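Local coordinates for protein putative branched-chain amino acid ABC transporter (Chromobacterium violaceum, PDB 4PYR) that binds glutathione and, as a probable LppC-family lipoprotein with a periplasmic-binding-protein fold, may regulate an enzyme, at residues M117-G130 / L167-L181. Residues are numbered along the deposited sequence; the frame is centred on the assembly and turned at random. Where two conformers were deposited one is given.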
HETATM    1  N   MSE A 117       6.753  16.713   1.102  1.00 19.74           N
HETATM    2  CA  MSE A 117       7.867  17.595   0.916  1.00 20.40           C
HETATM    3  C   MSE A 117       7.481  19.008   0.647  1.00 21.19           C
HETATM    4  O   MSE A 117       8.162  19.946   1.086  1.00 21.39           O
HETATM    5  CB  MSE A 117       8.719  16.982  -0.154  1.00 17.57           C
HETATM    6  CG  MSE A 117       9.558  15.810   0.376  1.00 18.57           C
HETATM    7 SE   MSE A 117      10.543  14.850  -1.008  1.00 21.68          SE
HETATM    8  CE  MSE A 117      12.120  16.035  -0.956  1.00 21.45           C
ATOM      9  N   ARG A 118       6.379  19.211  -0.078  0.50 20.73           N
ATOM     10  CA  ARG A 118       5.817  20.537  -0.211  0.50 23.78           C
ATOM     11  C   ARG A 118       5.411  21.135   1.126  0.50 23.70           C
ATOM     12  O   ARG A 118       5.738  22.275   1.440  0.50 23.60           O
ATOM     13  CB  ARG A 118       4.610  20.474  -1.138  0.50 25.29           C
ATOM     14  CG  ARG A 118       5.008  20.345  -2.578  0.50 24.97           C
ATOM     15  CD  ARG A 118       5.708  21.611  -3.013  0.50 28.90           C
ATOM     16  NE  ARG A 118       4.781  22.669  -3.408  0.50 26.04           N
ATOM     17  CZ  ARG A 118       5.167  23.748  -4.080  0.50 32.15           C
ATOM     18  NH1 ARG A 118       6.449  23.857  -4.420  0.50 30.31           N
ATOM     19  NH2 ARG A 118       4.300  24.677  -4.426  0.50 32.47           N
ATOM     20  N   ASP A 119       4.716  20.348   1.931  1.00 24.06           N
ATOM     21  CA  ASP A 119       4.358  20.802   3.264  1.00 25.46           C
ATOM     22  C   ASP A 119       5.559  21.245   4.090  1.00 25.32           C
ATOM     23  O   ASP A 119       5.494  22.239   4.825  1.00 27.29           O
ATOM     24  CB  ASP A 119       3.643  19.730   4.048  1.00 26.51           C
ATOM     25  CG  ASP A 119       2.891  20.329   5.201  1.00 27.80           C
ATOM     26  OD1 ASP A 119       2.152  21.328   4.971  1.00 30.22           O
ATOM     27  OD2 ASP A 119       3.091  19.846   6.329  1.00 30.68           O
ATOM     28  N   ASP A 120       6.654  20.495   3.937  1.00 24.42           N
ATOM     29  CA  ASP A 120       7.924  20.782   4.626  1.00 25.02           C
ATOM     30  C   ASP A 120       8.752  21.910   3.955  1.00 26.75           C
ATOM     31  O   ASP A 120       9.928  22.071   4.269  1.00 28.31           O
ATOM     32  CB  ASP A 120       8.818  19.518   4.676  1.00 23.89           C
ATOM     33  CG  ASP A 120       8.366  18.454   5.677  1.00 24.33           C
ATOM     34  OD1 ASP A 120       7.434  18.718   6.459  1.00 25.87           O
ATOM     35  OD2 ASP A 120       9.008  17.334   5.701  1.00 24.17           O
ATOM     36  N   SER A 121       8.158  22.655   3.017  1.00 25.30           N
ATOM     37  CA  SER A 121       8.787  23.814   2.365  1.00 29.70           C
ATOM     38  C   SER A 121      10.090  23.517   1.652  1.00 27.81           C
ATOM     39  O   SER A 121      11.004  24.355   1.634  1.00 31.75           O
ATOM     40  CB  SER A 121       9.012  24.985   3.345  1.00 27.91           C
ATOM     41  OG  SER A 121       7.799  25.456   3.876  1.00 34.77           O
ATOM     42  N   ARG A 122      10.178  22.331   1.062  1.00 25.03           N
ATOM     43  CA  ARG A 122      11.325  22.002   0.225  1.00 25.31           C
ATOM     44  C   ARG A 122      11.060  22.665  -1.105  1.00 25.76           C
ATOM     45  O   ARG A 122      10.153  22.281  -1.798  1.00 30.31           O
ATOM     46  CB  ARG A 122      11.478  20.500   0.049  1.00 21.66           C
ATOM     47  CG  ARG A 122      11.573  19.740   1.367  1.00 22.78           C
ATOM     48  CD  ARG A 122      12.406  20.486   2.392  1.00 22.60           C
ATOM     49  NE  ARG A 122      12.562  19.668   3.592  1.00 22.48           N
ATOM     50  CZ  ARG A 122      13.171  20.073   4.690  1.00 24.28           C
ATOM     51  NH1 ARG A 122      13.696  21.279   4.756  1.00 26.90           N
ATOM     52  NH2 ARG A 122      13.244  19.257   5.733  1.00 26.23           N
ATOM     53  N   ALA A 123      11.838  23.679  -1.439  1.00 28.22           N
ATOM     54  CA  ALA A 123      11.591  24.456  -2.659  1.00 30.28           C
ATOM     55  C   ALA A 123      12.293  23.907  -3.898  1.00 30.87           C
ATOM     56  O   ALA A 123      11.853  24.146  -5.025  1.00 30.78           O
ATOM     57  CB  ALA A 123      12.011  25.893  -2.443  1.00 32.56           C
ATOM     58  N   ALA A 124      13.386  23.201  -3.692  1.00 28.48           N
ATOM     59  CA  ALA A 124      14.225  22.760  -4.792  1.00 27.17           C
ATOM     60  C   ALA A 124      14.793  21.369  -4.490  1.00 25.39           C
ATOM     61  O   ALA A 124      15.992  21.192  -4.353  1.00 26.26           O
ATOM     62  CB  ALA A 124      15.327  23.773  -5.055  1.00 28.62           C
ATOM     63  N   PRO A 125      13.918  20.377  -4.363  1.00 23.32           N
ATOM     64  CA  PRO A 125      14.435  19.051  -4.091  1.00 25.06           C
ATOM     65  C   PRO A 125      15.030  18.417  -5.340  1.00 23.48           C
ATOM     66  O   PRO A 125      14.692  18.773  -6.469  1.00 22.99           O
ATOM     67  CB  PRO A 125      13.200  18.268  -3.686  1.00 22.08           C
ATOM     68  CG  PRO A 125      12.099  18.950  -4.453  1.00 23.29           C
ATOM     69  CD  PRO A 125      12.447  20.388  -4.390  1.00 23.59           C
ATOM     70  N   LEU A 126      15.934  17.474  -5.113  1.00 19.85           N
ATOM     71  CA  LEU A 126      16.430  16.614  -6.157  1.00 19.64           C
ATOM     72  C   LEU A 126      15.835  15.243  -6.018  1.00 18.10           C
ATOM     73  O   LEU A 126      15.963  14.606  -4.971  1.00 19.51           O
ATOM     74  CB  LEU A 126      17.946  16.500  -6.051  1.00 20.28           C
ATOM     75  CG  LEU A 126      18.605  15.548  -7.063  1.00 21.58           C
ATOM     76  CD1 LEU A 126      18.461  16.072  -8.488  1.00 21.66           C
ATOM     77  CD2 LEU A 126      20.061  15.245  -6.736  1.00 24.71           C
ATOM     78  N   LEU A 127      15.136  14.778  -7.047  1.00 16.05           N
ATOM     79  CA  LEU A 127      14.587  13.426  -7.103  1.00 15.42           C
ATOM     80  C   LEU A 127      15.614  12.496  -7.714  1.00 16.67           C
ATOM     81  O   LEU A 127      16.076  12.734  -8.860  1.00 17.49           O
ATOM     82  CB  LEU A 127      13.279  13.404  -7.933  1.00 14.82           C
ATOM     83  CG  LEU A 127      12.654  12.056  -8.262  1.00 15.81           C
ATOM     84  CD1 LEU A 127      12.147  11.351  -7.019  1.00 16.77           C
ATOM     85  CD2 LEU A 127      11.494  12.270  -9.225  1.00 18.28           C
ATOM     86  N   VAL A 128      16.033  11.482  -6.954  1.00 15.76           N
ATOM     87  CA  VAL A 128      17.020  10.549  -7.456  1.00 15.47           C
ATOM     88  C   VAL A 128      16.334   9.249  -7.714  1.00 16.06           C
ATOM     89  O   VAL A 128      15.635   8.752  -6.834  1.00 16.13           O
ATOM     90  CB  VAL A 128      18.134  10.376  -6.395  1.00 16.45           C
ATOM     91  CG1 VAL A 128      19.102   9.282  -6.833  1.00 18.26           C
ATOM     92  CG2 VAL A 128      18.798  11.716  -6.159  1.00 17.70           C
ATOM     93  N   VAL A 129      16.489   8.720  -8.925  1.00 15.91           N
ATOM     94  CA  VAL A 129      15.732   7.545  -9.360  1.00 15.45           C
ATOM     95  C   VAL A 129      16.619   6.387  -9.842  1.00 16.60           C
ATOM     96  O   VAL A 129      17.466   6.565 -10.730  1.00 18.41           O
ATOM     97  CB  VAL A 129      14.780   7.936 -10.507  1.00 16.35           C
ATOM     98  CG1 VAL A 129      13.890   6.759 -10.826  1.00 18.59           C
ATOM     99  CG2 VAL A 129      13.984   9.179 -10.153  1.00 16.62           C
ATOM    100  N   GLY A 130      16.400   5.210  -9.240  1.00 17.72           N
ATOM    101  CA  GLY A 130      17.110   3.978  -9.591  1.00 18.10           C
ATOM    102  C   GLY A 130      16.631   3.434 -10.941  1.00 20.53           C
ATOM    103  O   GLY A 130      15.725   4.003 -11.599  1.00 22.48           O
ATOM    104  N   LEU A 167      25.891  13.532  -9.364  1.00 31.42           N
ATOM    105  CA  LEU A 167      24.736  13.541  -8.471  1.00 27.97           C
ATOM    106  C   LEU A 167      25.016  14.264  -7.147  1.00 29.59           C
ATOM    107  O   LEU A 167      24.220  15.042  -6.667  1.00 28.01           O
ATOM    108  CB  LEU A 167      24.288  12.100  -8.199  1.00 27.38           C
ATOM    109  CG  LEU A 167      22.933  11.933  -7.514  1.00 29.84           C
ATOM    110  CD1 LEU A 167      22.288  10.627  -7.959  1.00 35.38           C
ATOM    111  CD2 LEU A 167      23.020  12.038  -6.012  1.00 30.15           C
ATOM    112  N   LEU A 168      26.185  14.037  -6.555  1.00 30.11           N
ATOM    113  CA  LEU A 168      26.534  14.781  -5.364  1.00 28.69           C
ATOM    114  C   LEU A 168      26.631  16.282  -5.597  1.00 30.05           C
ATOM    115  O   LEU A 168      26.293  17.047  -4.719  1.00 32.37           O
ATOM    116  CB  LEU A 168      27.858  14.268  -4.786  1.00 28.91           C
ATOM    117  CG  LEU A 168      27.856  12.778  -4.443  1.00 28.14           C
ATOM    118  CD1 LEU A 168      29.221  12.373  -3.902  1.00 30.38           C
ATOM    119  CD2 LEU A 168      26.762  12.360  -3.489  1.00 26.43           C
ATOM    120  N   GLN A 169      27.116  16.706  -6.765  1.00 31.66           N
ATOM    121  CA  GLN A 169      27.131  18.126  -7.086  1.00 35.98           C
ATOM    122  C   GLN A 169      25.706  18.687  -7.197  1.00 34.86           C
ATOM    123  O   GLN A 169      25.408  19.732  -6.621  1.00 36.03           O
ATOM    124  CB  GLN A 169      27.891  18.386  -8.365  1.00 38.61           C
ATOM    125  CG  GLN A 169      27.913  19.870  -8.721  1.00 35.04           C
ATOM    126  CD  GLN A 169      29.221  20.357  -9.227  1.00 43.50           C
ATOM    127  OE1 GLN A 169      29.535  21.557  -9.110  1.00 53.45           O
ATOM    128  NE2 GLN A 169      30.016  19.456  -9.806  1.00 37.77           N
ATOM    129  N   ALA A 170      24.834  17.981  -7.914  1.00 35.16           N
ATOM    130  CA  ALA A 170      23.428  18.393  -8.030  1.00 31.27           C
ATOM    131  C   ALA A 170      22.761  18.410  -6.679  1.00 31.05           C
ATOM    132  O   ALA A 170      21.956  19.291  -6.403  1.00 34.61           O
ATOM    133  CB  ALA A 170      22.672  17.473  -8.958  1.00 31.70           C
ATOM    134  N   ALA A 171      23.083  17.424  -5.829  1.00 29.42           N
ATOM    135  CA  ALA A 171      22.461  17.330  -4.498  1.00 27.82           C
ATOM    136  C   ALA A 171      22.870  18.510  -3.615  1.00 26.98           C
ATOM    137  O   ALA A 171      22.096  18.945  -2.773  1.00 37.44           O
ATOM    138  CB  ALA A 171      22.789  16.010  -3.818  1.00 31.18           C
ATOM    139  N   GLY A 172      24.086  19.017  -3.821  1.00 37.19           N
ATOM    140  CA  GLY A 172      24.583  20.193  -3.133  1.00 36.54           C
ATOM    141  C   GLY A 172      23.795  21.459  -3.399  1.00 37.62           C
ATOM    142  O   GLY A 172      23.800  22.355  -2.578  1.00 40.38           O
ATOM    143  N   GLN A 173      23.131  21.542  -4.557  1.00 37.01           N
ATOM    144  CA  GLN A 173      22.354  22.720  -4.921  1.00 35.48           C
ATOM    145  C   GLN A 173      20.891  22.601  -4.483  1.00 32.67           C
ATOM    146  O   GLN A 173      20.101  23.527  -4.686  1.00 39.93           O
ATOM    147  CB  GLN A 173      22.385  22.909  -6.433  1.00 39.95           C
ATOM    148  CG  GLN A 173      23.773  22.956  -7.048  1.00 36.72           C
ATOM    149  CD  GLN A 173      23.740  22.787  -8.549  1.00 47.32           C
ATOM    150  OE1 GLN A 173      22.692  22.944  -9.171  1.00 51.94           O
ATOM    151  NE2 GLN A 173      24.883  22.465  -9.144  1.00 46.39           N
ATOM    152  N   ALA A 174      20.535  21.452  -3.937  1.00 27.89           N
ATOM    153  CA  ALA A 174      19.157  21.132  -3.546  1.00 27.75           C
ATOM    154  C   ALA A 174      18.909  21.394  -2.065  1.00 30.37           C
ATOM    155  O   ALA A 174      19.838  21.352  -1.246  1.00 33.40           O
ATOM    156  CB  ALA A 174      18.868  19.686  -3.863  1.00 25.21           C
ATOM    157  N   ASP A 175      17.655  21.650  -1.707  1.00 27.86           N
ATOM    158  CA  ASP A 175      17.305  21.811  -0.287  1.00 29.17           C
ATOM    159  C   ASP A 175      16.696  20.539   0.330  1.00 24.41           C
ATOM    160  O   ASP A 175      16.353  20.521   1.529  1.00 26.21           O
ATOM    161  CB  ASP A 175      16.455  23.068  -0.028  1.00 30.40           C
ATOM    162  CG  ASP A 175      15.062  22.970  -0.586  1.00 28.63           C
ATOM    163  OD1 ASP A 175      14.797  22.080  -1.405  1.00 27.22           O
ATOM    164  OD2 ASP A 175      14.209  23.805  -0.177  1.00 33.57           O
ATOM    165  N   ALA A 176      16.596  19.479  -0.478  1.00 21.70           N
ATOM    166  CA  ALA A 176      16.256  18.146   0.001  1.00 20.54           C
ATOM    167  C   ALA A 176      16.485  17.146  -1.112  1.00 20.06           C
ATOM    168  O   ALA A 176      16.543  17.518  -2.293  1.00 20.91           O
ATOM    169  CB  ALA A 176      14.800  18.097   0.448  1.00 22.91           C
ATOM    170  N   VAL A 177      16.560  15.876  -0.740  1.00 19.10           N
ATOM    171  CA  VAL A 177      16.667  14.790  -1.697  1.00 17.12           C
ATOM    172  C   VAL A 177      15.500  13.829  -1.524  1.00 16.28           C
ATOM    173  O   VAL A 177      15.217  13.411  -0.415  1.00 19.16           O
ATOM    174  CB  VAL A 177      18.002  14.052  -1.562  1.00 19.28           C
ATOM    175  CG1 VAL A 177      18.083  12.877  -2.522  1.00 20.61           C
ATOM    176  CG2 VAL A 177      19.091  15.044  -1.802  1.00 20.33           C
ATOM    177  N   ALA A 178      14.850  13.472  -2.619  1.00 15.73           N
ATOM    178  CA  ALA A 178      13.807  12.461  -2.625  1.00 15.32           C
ATOM    179  C   ALA A 178      14.340  11.222  -3.285  1.00 16.46           C
ATOM    180  O   ALA A 178      14.857  11.321  -4.381  1.00 16.31           O
ATOM    181  CB  ALA A 178      12.607  12.977  -3.409  1.00 16.48           C
ATOM    182  N   LEU A 179      14.279  10.079  -2.613  1.00 16.37           N
ATOM    183  CA  LEU A 179      14.775   8.846  -3.136  1.00 15.48           C
ATOM    184  C   LEU A 179      13.680   7.967  -3.693  1.00 17.09           C
ATOM    185  O   LEU A 179      12.738   7.619  -2.985  1.00 17.55           O
ATOM    186  CB  LEU A 179      15.509   8.046  -2.047  1.00 17.36           C
ATOM    187  CG  LEU A 179      16.677   8.780  -1.377  1.00 19.42           C
ATOM    188  CD1 LEU A 179      17.428   7.901  -0.370  1.00 24.49           C
ATOM    189  CD2 LEU A 179      17.680   9.263  -2.427  1.00 22.86           C
ATOM    190  N   ALA A 180      13.822   7.575  -4.952  1.00 15.15           N
ATOM    191  CA  ALA A 180      13.093   6.452  -5.504  1.00 14.93           C
ATOM    192  C   ALA A 180      14.152   5.486  -5.962  1.00 16.55           C
ATOM    193  O   ALA A 180      14.552   5.491  -7.120  1.00 18.06           O
ATOM    194  CB  ALA A 180      12.270   6.911  -6.694  1.00 16.68           C
ATOM    195  N   LEU A 181      14.677   4.710  -5.006  1.00 16.64           N
ATOM    196  CA  LEU A 181      15.920   3.998  -5.170  1.00 19.65           C
ATOM    197  C   LEU A 181      15.854   2.780  -4.275  1.00 19.34           C
ATOM    198  O   LEU A 181      15.293   2.833  -3.157  1.00 19.27           O
ATOM    199  CB  LEU A 181      17.040   4.969  -4.733  1.00 21.71           C
ATOM    200  CG  LEU A 181      18.491   4.612  -5.015  1.00 20.87           C
ATOM    201  CD1 LEU A 181      18.681   4.277  -6.479  1.00 21.76           C
ATOM    202  CD2 LEU A 181      19.396   5.724  -4.515  1.00 22.21           C
TER
HETATM  203  O   HOH W   1      13.765  23.563   2.851  1.00 32.51           O
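L126 and V128 pair with V177 and L179 where two neighbouring parallel strands, 125-129 and 176-180, meet inside the mixed sheet of the C-terminal lobe. Strand 155-158 lies on the other side of 125-129, and helix 165-172 leads back to 176-180, as in the Rossmann-like lobes of periplasmic binding proteins. Backbone bonds alternate from L126 N to A176 O through to G130 N to A180 O. The helix packs on the face of L126 and V128. L167 CD1 sits 3.6 Å from V128 CG1, and L126 CD2 reaches A170 and A171. On the face of A176 and A178, the bend at chi3 (87°) turns the end of selenomethionine M117 onto both alanines. M117 SE is 3.7 Å from A178 CB, and M117 CE 3.7 Å from A176 CB. Just before strand 176-180, the D175 carboxylate receives two amides of the loop leading into 125-129. D175 OD2 accepts A123 N through the syn lone pair (2.7 Å), while D175 OD1 takes A124 N from above the carboxylate plane (2.9 Å). D175 N returns a bond to A124 O. R122 NE bonds to Y200, and R122 NH1 donates to a water that donates to D175 OD2; the charged groups do not touch. The two amide bonds would hold the carboxylate's rotation and probably stabilise its negative charge.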